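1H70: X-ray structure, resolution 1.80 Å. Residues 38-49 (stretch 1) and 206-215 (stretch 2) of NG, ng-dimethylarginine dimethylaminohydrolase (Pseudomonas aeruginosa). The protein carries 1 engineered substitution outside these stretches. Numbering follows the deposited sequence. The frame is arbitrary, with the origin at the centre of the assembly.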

# COMPACT_ATOMS: atom_id res chain seq x y z
N ALA A 38 17.15 0.55 -3.31
CA ALA A 38 16.94 -0.49 -4.32
C ALA A 38 15.51 -0.43 -4.87
O ALA A 38 15.26 -0.70 -6.06
CB ALA A 38 17.25 -1.88 -3.72
N TYR A 39 14.57 -0.09 -3.99
CA TYR A 39 13.16 0.03 -4.35
C TYR A 39 12.98 1.20 -5.31
O TYR A 39 12.28 1.10 -6.30
CB TYR A 39 12.35 0.21 -3.07
CG TYR A 39 10.86 0.47 -3.14
CD1 TYR A 39 9.98 -0.53 -3.57
CD2 TYR A 39 10.32 1.68 -2.72
CE1 TYR A 39 8.60 -0.30 -3.57
CE2 TYR A 39 8.95 1.91 -2.72
CZ TYR A 39 8.10 0.91 -3.17
OH TYR A 39 6.72 1.10 -3.19
N ILE A 40 13.61 2.33 -5.01
CA ILE A 40 13.53 3.49 -5.92
C ILE A 40 14.15 3.20 -7.29
O ILE A 40 13.59 3.58 -8.33
CB ILE A 40 14.19 4.73 -5.25
CG1 ILE A 40 13.41 5.12 -3.99
CG2 ILE A 40 14.22 5.93 -6.21
CD1 ILE A 40 11.94 5.49 -4.23
N ARG A 41 15.28 2.49 -7.30
CA ARG A 41 15.95 2.16 -8.56
C ARG A 41 15.09 1.25 -9.40
O ARG A 41 15.14 1.33 -10.61
CB ARG A 41 17.34 1.55 -8.33
CG ARG A 41 18.27 2.46 -7.55
CD ARG A 41 19.71 1.93 -7.54
NE ARG A 41 20.31 2.09 -8.86
CZ ARG A 41 21.57 1.78 -9.14
NH1 ARG A 41 22.33 1.29 -8.17
NH2 ARG A 41 22.08 1.93 -10.37
N ALA A 42 14.34 0.36 -8.76
CA ALA A 42 13.40 -0.50 -9.49
C ALA A 42 12.30 0.39 -10.08
O ALA A 42 11.91 0.24 -11.25
CB ALA A 42 12.79 -1.51 -8.53
N LEU A 43 11.77 1.31 -9.28
CA LEU A 43 10.72 2.21 -9.74
C LEU A 43 11.18 3.13 -10.85
O LEU A 43 10.37 3.57 -11.69
CB LEU A 43 10.10 3.02 -8.58
CG LEU A 43 9.19 2.21 -7.64
CD1 LEU A 43 9.05 2.88 -6.28
CD2 LEU A 43 7.82 1.96 -8.29
N GLN A 44 12.48 3.42 -10.92
CA GLN A 44 13.02 4.24 -11.99
C GLN A 44 12.96 3.55 -13.36
O GLN A 44 13.15 4.21 -14.39
CB GLN A 44 14.49 4.59 -11.70
CG GLN A 44 14.73 5.70 -10.69
CD GLN A 44 16.22 5.91 -10.40
OE1 GLN A 44 16.90 6.67 -11.12
NE2 GLN A 44 16.71 5.31 -9.37
N THR A 45 12.69 2.24 -13.37
CA THR A 45 12.58 1.48 -14.62
C THR A 45 11.14 1.27 -15.06
O THR A 45 10.89 0.58 -16.06
CB THR A 45 13.26 0.10 -14.54
OG1 THR A 45 12.51 -0.81 -13.71
CG2 THR A 45 14.64 0.21 -13.89
N CYS A 46 10.20 1.87 -14.35
CA CYS A 46 8.78 1.63 -14.65
C CYS A 46 8.06 2.75 -15.39
O CYS A 46 6.86 2.83 -15.35
CB CYS A 46 8.02 1.30 -13.35
SG CYS A 46 8.64 -0.17 -12.50
N ASP A 47 8.77 3.64 -16.07
CA ASP A 47 8.16 4.71 -16.85
C ASP A 47 7.22 5.61 -16.05
O ASP A 47 6.16 6.02 -16.52
CB ASP A 47 7.49 4.13 -18.09
CG ASP A 47 8.52 3.45 -18.96
OD1 ASP A 47 9.73 3.76 -18.79
OD2 ASP A 47 8.19 2.57 -19.76
N VAL A 48 7.67 5.99 -14.85
CA VAL A 48 6.90 6.92 -14.03
C VAL A 48 7.86 7.99 -13.53
O VAL A 48 9.08 7.76 -13.54
CB VAL A 48 6.32 6.22 -12.78
CG1 VAL A 48 5.22 5.25 -13.17
CG2 VAL A 48 7.42 5.44 -12.01
N ASP A 49 7.39 9.18 -13.15
CA ASP A 49 8.35 10.06 -12.48
C ASP A 49 8.14 9.83 -11.00
O ASP A 49 7.08 9.36 -10.59
CB ASP A 49 8.38 11.53 -12.90
CG ASP A 49 7.05 12.10 -13.03
OD1 ASP A 49 6.35 11.92 -12.01
OD2 ASP A 49 6.69 12.75 -14.06
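Stretch 2, residues 206-215: CIWVNERVIM

Stretch 2 is a tight β-hairpin laid against a helix and a type I turn. Its first strand, 207-209, runs into a type I' turn from Val 209 to Arg 212, and the second, 212-215, returns beside it. The two strands are held together by paired backbone bonds: Ile 207 N to Ile 214 O at 3.0 Å and Ile 214 N to Ile 207 O at 2.9 Å, then Val 209 N to Arg 212 O at 2.9 Å and Arg 212 N to Val 209 O at 3.1 Å. With these backbone groups satisfied inside the hairpin, the side chains are left to make the contact.

Strand 212-215 runs nearly antiparallel to helix 38-43, at 174°, with the axes 10.2 Å apart at closest approach. In this arrangement Ala 42 lies nearest Ile 214, CA to CA 7.6 Å, and farther along Cys 46 lies nearest Asn 210, CA to CA 6.3 Å. The backbones are closer at the second pair, where stretch 1 forms a type I turn from Leu 43 to Cys 46.

Much of the contact is apolar. Ile 207, Val 209, Arg 212 and Ile 214 all direct CA to CB toward stretch 1, while Val 213 points away, the alternation expected of a strand. Ile 214 is the hub: its CD1 lies 3.6 Å from Leu 43 CD2 and 4.1 Å from Ala 42 CB. The small alanine side chain points toward the hairpin, whereas Tyr 39 and Leu 43 start sideways and reach it with their ends. Tyr 39 OH comes within 3.8 Å of Ile 207 CD1, and that hydroxyl finds its hydrogen bond elsewhere in the structure. Val 209 takes up the next position, its CG1 3.7 Å from Cys 46 CB and 4.0 Å from Val 48 CG1.

Polar bonding is concentrated where the two turns meet. Asn 210 ND2 donates to Cys 46 O at 3.1 Å, and both its side-chain polar atoms also have partners elsewhere in the structure. Arg 212 NH1 donates to Asp 47 OD2 at 2.9 Å with good geometry, in a salt bridge. Arg 212 NH1 and Arg 212 NE also reach Thr 45 O, at 3.0 Å and 3.1 Å, but both bonds are weak. The third guanidinium nitrogen turns back to its own hairpin, Arg 212 NH2 donating to Asn 210 O at 2.9 Å, so one side chain ties the turn of stretch 2 to that of stretch 1. Cys 46 CA and Asp 47 N lie over one face of the guanidinium, and Arg 212 CG packs 3.3 Å from Cys 46 SG.

Within stretch 1, Cys 46 N donates to Leu 43 O at 3.2 Å across the turn, and Ala 42 O accepts from Thr 45 N at 3.0 Å and from Thr 45 OG1 at 2.7 Å. The rule is economical: apolar packing against the helix, and side-chain donors for the carbonyls of Thr 45 and Cys 46 and the carboxylate of Asp 47.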

# COMPACT_ATOMS: atom_id res chain seq x y z
N CYS A 206 2.40 -7.16 -3.27
CA CYS A 206 3.21 -6.84 -4.45
C CYS A 206 2.56 -5.65 -5.14
O CYS A 206 1.42 -5.34 -4.85
CB CYS A 206 3.26 -7.99 -5.47
SG CYS A 206 4.08 -9.49 -4.88
N ILE A 207 3.30 -4.97 -6.02
CA ILE A 207 2.69 -3.87 -6.78
C ILE A 207 2.85 -3.94 -8.28
O ILE A 207 3.93 -4.14 -8.81
CB ILE A 207 3.22 -2.48 -6.33
CG1 ILE A 207 4.75 -2.43 -6.35
CG2 ILE A 207 2.65 -2.11 -4.96
CD1 ILE A 207 5.32 -1.04 -5.95
N TRP A 208 1.73 -3.77 -8.97
CA TRP A 208 1.73 -3.67 -10.41
C TRP A 208 2.03 -2.20 -10.69
O TRP A 208 1.44 -1.32 -10.06
CB TRP A 208 0.35 -4.01 -10.99
CG TRP A 208 0.22 -3.80 -12.47
CD1 TRP A 208 0.44 -4.75 -13.44
CD2 TRP A 208 -0.15 -2.60 -13.14
NE1 TRP A 208 0.24 -4.20 -14.68
CE2 TRP A 208 -0.15 -2.88 -14.53
CE3 TRP A 208 -0.50 -1.31 -12.72
CZ2 TRP A 208 -0.46 -1.92 -15.49
CZ3 TRP A 208 -0.82 -0.35 -13.68
CH2 TRP A 208 -0.82 -0.66 -15.05
N VAL A 209 2.96 -1.94 -11.61
CA VAL A 209 3.25 -0.58 -12.06
C VAL A 209 3.56 -0.67 -13.56
O VAL A 209 4.65 -1.09 -13.97
CB VAL A 209 4.51 0.06 -11.38
CG1 VAL A 209 4.64 1.53 -11.81
CG2 VAL A 209 4.48 -0.01 -9.84
N ASN A 210 2.60 -0.33 -14.40
CA ASN A 210 2.85 -0.29 -15.84
C ASN A 210 3.40 -1.58 -16.47
O ASN A 210 4.33 -1.57 -17.30
CB ASN A 210 3.75 0.92 -16.14
CG ASN A 210 3.06 2.25 -15.82
OD1 ASN A 210 1.85 2.28 -15.58
ND2 ASN A 210 3.81 3.35 -15.84
N GLU A 211 2.80 -2.68 -16.09
CA GLU A 211 3.14 -4.02 -16.59
C GLU A 211 4.38 -4.65 -15.96
O GLU A 211 4.74 -5.78 -16.29
CB GLU A 211 3.12 -4.14 -18.11
CG GLU A 211 1.81 -3.76 -18.82
CD GLU A 211 0.50 -4.33 -18.28
OE1 GLU A 211 0.45 -5.30 -17.49
OE2 GLU A 211 -0.55 -3.74 -18.69
N ARG A 212 5.03 -3.93 -15.05
CA ARG A 212 6.12 -4.46 -14.23
C ARG A 212 5.43 -4.86 -12.93
O ARG A 212 4.39 -4.27 -12.58
CB ARG A 212 7.17 -3.42 -13.86
CG ARG A 212 7.25 -2.18 -14.78
CD ARG A 212 8.08 -2.40 -15.96
NE ARG A 212 8.61 -1.34 -16.82
CZ ARG A 212 8.13 -0.51 -17.75
NH1 ARG A 212 9.05 0.23 -18.37
NH2 ARG A 212 6.84 -0.33 -18.06
N VAL A 213 5.96 -5.84 -12.22
CA VAL A 213 5.39 -6.17 -10.91
C VAL A 213 6.58 -6.20 -9.96
O VAL A 213 7.53 -6.97 -10.15
CB VAL A 213 4.57 -7.46 -10.83
CG1 VAL A 213 4.33 -7.81 -9.35
CG2 VAL A 213 3.21 -7.31 -11.49
N ILE A 214 6.55 -5.32 -8.97
CA ILE A 214 7.65 -5.23 -8.00
C ILE A 214 7.27 -6.08 -6.79
O ILE A 214 6.16 -5.91 -6.25
CB ILE A 214 7.95 -3.78 -7.62
CG1 ILE A 214 8.52 -3.03 -8.84
CG2 ILE A 214 8.97 -3.73 -6.48
CD1 ILE A 214 8.65 -1.52 -8.66
N MET A 215 8.13 -7.00 -6.38
CA MET A 215 7.77 -7.90 -5.29
C MET A 215 8.99 -8.09 -4.39
O MET A 215 10.12 -7.82 -4.82
CB MET A 215 7.34 -9.28 -5.85
CG MET A 215 8.54 -10.02 -6.43
SD MET A 215 8.15 -11.71 -7.03
CE MET A 215 7.60 -12.43 -5.53